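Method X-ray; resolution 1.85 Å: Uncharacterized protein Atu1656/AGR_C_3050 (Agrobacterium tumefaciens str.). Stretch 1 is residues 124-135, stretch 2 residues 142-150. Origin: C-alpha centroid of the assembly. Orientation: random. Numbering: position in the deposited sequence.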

# COMPACT_ATOMS: atom_id res chain seq x y z
N LEU A 124 11.76 -2.68 -15.94
CA LEU A 124 12.37 -1.87 -14.85
C LEU A 124 12.02 -0.40 -14.99
O LEU A 124 12.21 0.20 -16.08
CB LEU A 124 13.93 -2.02 -14.81
CG LEU A 124 14.67 -1.26 -13.70
CD1 LEU A 124 14.31 -1.74 -12.29
CD2 LEU A 124 16.18 -1.32 -13.95
N MSE A 125 11.55 0.18 -13.89
CA MSE A 125 11.20 1.59 -13.84
C MSE A 125 12.27 2.41 -13.15
O MSE A 125 12.61 3.50 -13.60
CB MSE A 125 9.88 1.82 -13.11
CG MSE A 125 8.61 1.34 -13.76
SE MSE A 125 8.41 2.01 -15.59
CE MSE A 125 8.80 0.47 -16.65
N THR A 126 12.80 1.92 -12.03
CA THR A 126 13.69 2.72 -11.22
C THR A 126 15.16 2.29 -11.26
O THR A 126 15.50 1.16 -10.87
CB THR A 126 13.27 2.68 -9.78
OG1 THR A 126 13.18 1.32 -9.35
CG2 THR A 126 11.93 3.36 -9.62
N LYS A 127 16.02 3.20 -11.72
CA LYS A 127 17.45 2.94 -11.77
C LYS A 127 18.14 3.28 -10.46
O LYS A 127 19.27 2.88 -10.26
CB LYS A 127 18.08 3.70 -12.93
CG LYS A 127 17.63 3.18 -14.30
CD LYS A 127 18.09 4.09 -15.39
CE LYS A 127 17.47 3.67 -16.72
NZ LYS A 127 17.97 4.59 -17.75
N ASN A 128 17.45 4.02 -9.58
CA ASN A 128 18.01 4.47 -8.30
C ASN A 128 17.32 3.71 -7.18
O ASN A 128 16.08 3.73 -7.08
CB ASN A 128 17.79 5.97 -8.13
CG ASN A 128 18.49 6.80 -9.23
OD1 ASN A 128 19.61 6.49 -9.65
ND2 ASN A 128 17.82 7.85 -9.70
N LEU A 129 18.12 3.01 -6.36
CA LEU A 129 17.61 1.98 -5.44
C LEU A 129 18.05 2.23 -4.01
O LEU A 129 19.01 2.98 -3.77
CB LEU A 129 18.09 0.59 -5.89
CG LEU A 129 17.88 0.28 -7.37
CD1 LEU A 129 18.38 -1.11 -7.75
CD2 LEU A 129 16.39 0.41 -7.76
N PRO A 130 17.32 1.65 -3.04
CA PRO A 130 16.08 0.93 -3.27
C PRO A 130 14.86 1.86 -3.43
O PRO A 130 14.83 2.97 -2.86
CB PRO A 130 15.91 0.09 -2.00
CG PRO A 130 16.59 0.86 -0.95
CD PRO A 130 17.68 1.67 -1.61
N SER A 131 13.88 1.38 -4.19
CA SER A 131 12.61 2.09 -4.38
C SER A 131 11.41 1.15 -4.16
O SER A 131 11.40 0.00 -4.61
CB SER A 131 12.57 2.70 -5.77
OG SER A 131 13.66 3.59 -5.97
N TYR A 132 10.40 1.65 -3.41
CA TYR A 132 9.26 0.82 -2.97
C TYR A 132 7.94 1.38 -3.54
O TYR A 132 7.51 2.46 -3.18
CB TYR A 132 9.21 0.78 -1.44
CG TYR A 132 10.50 0.27 -0.85
CD1 TYR A 132 10.71 -1.10 -0.65
CD2 TYR A 132 11.53 1.16 -0.52
CE1 TYR A 132 11.90 -1.58 -0.09
CE2 TYR A 132 12.72 0.69 -0.01
CZ TYR A 132 12.89 -0.68 0.21
OH TYR A 132 14.08 -1.13 0.74
N TRP A 133 7.33 0.65 -4.47
CA TRP A 133 6.12 1.12 -5.15
C TRP A 133 4.92 1.28 -4.18
O TRP A 133 4.63 0.37 -3.39
CB TRP A 133 5.75 0.17 -6.28
CG TRP A 133 4.69 0.79 -7.14
CD1 TRP A 133 4.87 1.50 -8.29
CD2 TRP A 133 3.27 0.83 -6.86
NE1 TRP A 133 3.65 1.93 -8.78
CE2 TRP A 133 2.66 1.53 -7.92
CE3 TRP A 133 2.47 0.28 -5.87
CZ2 TRP A 133 1.28 1.74 -7.96
CZ3 TRP A 133 1.09 0.52 -5.91
CH2 TRP A 133 0.52 1.23 -6.94
N HIS A 134 4.20 2.41 -4.28
CA HIS A 134 3.16 2.70 -3.28
C HIS A 134 1.82 3.29 -3.77
O HIS A 134 0.82 3.15 -3.06
CB HIS A 134 3.71 3.51 -2.13
CG HIS A 134 4.29 2.68 -1.03
ND1 HIS A 134 3.51 1.97 -0.13
CD2 HIS A 134 5.58 2.44 -0.69
CE1 HIS A 134 4.30 1.33 0.71
NE2 HIS A 134 5.56 1.58 0.39
N GLY A 135 1.75 3.85 -4.98
CA GLY A 135 0.44 4.34 -5.51
C GLY A 135 0.48 4.69 -6.99
O GLY A 135 1.51 5.18 -7.48
N SER A 142 1.31 8.19 -14.02
CA SER A 142 2.42 8.35 -13.09
C SER A 142 2.24 7.42 -11.90
O SER A 142 1.15 6.91 -11.68
CB SER A 142 2.48 9.79 -12.58
OG SER A 142 2.77 10.70 -13.62
N PHE A 143 3.32 7.16 -11.16
CA PHE A 143 3.17 6.46 -9.88
C PHE A 143 4.06 7.08 -8.83
O PHE A 143 4.99 7.84 -9.13
CB PHE A 143 3.42 4.95 -10.01
CG PHE A 143 4.82 4.59 -10.50
CD1 PHE A 143 5.89 4.53 -9.61
CD2 PHE A 143 5.06 4.29 -11.85
CE1 PHE A 143 7.18 4.20 -10.04
CE2 PHE A 143 6.35 3.95 -12.29
CZ PHE A 143 7.40 3.91 -11.38
N THR A 144 3.77 6.79 -7.58
CA THR A 144 4.52 7.37 -6.49
C THR A 144 5.16 6.26 -5.66
O THR A 144 4.65 5.11 -5.65
CB THR A 144 3.61 8.30 -5.65
OG1 THR A 144 4.39 8.99 -4.66
CG2 THR A 144 2.50 7.50 -4.96
N TYR A 145 6.24 6.58 -4.94
CA TYR A 145 7.00 5.54 -4.24
C TYR A 145 7.90 6.09 -3.17
O TYR A 145 8.16 7.31 -3.10
CB TYR A 145 7.83 4.71 -5.23
CG TYR A 145 8.81 5.46 -6.14
CD1 TYR A 145 8.35 6.15 -7.28
CD2 TYR A 145 10.18 5.40 -5.92
CE1 TYR A 145 9.24 6.82 -8.11
CE2 TYR A 145 11.07 6.05 -6.76
CZ TYR A 145 10.59 6.76 -7.86
OH TYR A 145 11.47 7.39 -8.73
N CYS A 146 8.39 5.19 -2.32
CA CYS A 146 9.37 5.59 -1.30
C CYS A 146 10.71 5.23 -1.93
O CYS A 146 10.87 4.11 -2.47
CB CYS A 146 9.19 4.80 0.00
SG CYS A 146 10.48 5.20 1.24
N GLY A 147 11.63 6.20 -1.98
CA GLY A 147 12.98 5.96 -2.44
C GLY A 147 13.93 6.21 -1.30
O GLY A 147 13.83 7.24 -0.62
N ILE A 148 14.86 5.28 -1.07
CA ILE A 148 15.89 5.53 -0.06
C ILE A 148 17.18 5.85 -0.79
O ILE A 148 17.59 5.10 -1.68
CB ILE A 148 16.08 4.35 0.94
CG1 ILE A 148 14.75 3.94 1.55
CG2 ILE A 148 17.04 4.74 2.09
CD1 ILE A 148 14.79 2.54 2.16
N ARG A 149 17.76 7.00 -0.45
CA ARG A 149 18.99 7.47 -1.09
C ARG A 149 19.96 7.87 -0.00
O ARG A 149 19.73 8.85 0.72
CB ARG A 149 18.69 8.66 -2.00
CG ARG A 149 17.50 8.44 -2.95
CD ARG A 149 17.83 7.52 -4.13
NE ARG A 149 16.66 7.38 -4.99
CZ ARG A 149 15.82 6.34 -4.98
NH1 ARG A 149 16.02 5.31 -4.16
NH2 ARG A 149 14.78 6.30 -5.80
N ASP A 150 21.03 7.09 0.13
CA ASP A 150 21.98 7.24 1.24
C ASP A 150 21.25 7.43 2.57
O ASP A 150 21.56 8.37 3.30
CB ASP A 150 22.92 8.41 0.97
CG ASP A 150 23.73 8.22 -0.32
OD1 ASP A 150 24.28 7.11 -0.48
OD2 ASP A 150 23.79 9.15 -1.15

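What joins the two backbones? Strands 131-135 and 142-149 run antiparallel, and the ladder begins just before the first of them, where Ile148 N donates to Pro130 O at 2.9 Å. Tyr132 and Cys146 then exchange a pair of bonds, Tyr132 N to Cys146 O at 2.7 Å and Cys146 N to Tyr132 O at 3.0 Å. Beyond Trp133 the register slips by one residue in a beta bulge: Thr144 O accepts from both His134 N (3.1 Å) and Gly135 N (3.2 Å), while Thr144 N returns a bond to Gly135 O at 2.8 Å. His134, with psi near -18°, departs from the extended backbone here and lets two successive NH groups reach one carbonyl.

Why does Arg149 fold back instead of extending? Its chi1 and chi2 are both m, and this bend carries the guanidinium over the loop that leads into the first strand. Arg149 NH1 bonds to Pro130 O at 2.9 Å and to Ile148 O of its own stretch, also at 2.9 Å, so Pro130 O serves two donors. Asn128 O and Leu129 N lie over one face of the guanidinium, whereas Pro130 O and Ser131 OG lie near its plane. Ser131, with chi1 m, bonds through OG to Asn128 O at 2.7 Å, and its OG is 2.9 Å from Arg149 NH2. Gly147 leaves room for this arrangement: a CB there would come within 2.7 Å of Arg149 NH2.

How are the aromatic side chains fitted on the face shared by Ser131, Trp133 and Tyr145? Trp133 takes chi1 t, bringing its indole to Phe143, whose p rotamer turns its ring back over the first stretch. Their rings meet obliquely, with Trp133 CD1 3.5 Å from Phe143 CD1. Met125, a selenomethionine, brings CB to the edge of the phenyl ring, 3.7 Å from Phe143 CZ, though the end of its side chain leads away. Tyr145, also p, lays its ring beside small neighbours, with Ser131 CB 3.6 Å from Tyr145 CD2 and Thr126 CG2 4.0 Å from Tyr145 CE2.

What packs on the opposite face? Tyr132, with chi1 m, runs its ring alongside Ile148, whose m,t conformation places CD1 at the ring edge, 3.5 Å from Tyr132 CE2. Ile148 CD1 also lies 4.0 Å from Pro130 CG. Cys146 sits beside Tyr132, with Cys146 CB 4.3 Å from Tyr132 CB. Together the two stretches bury 745 Å², counting both sides.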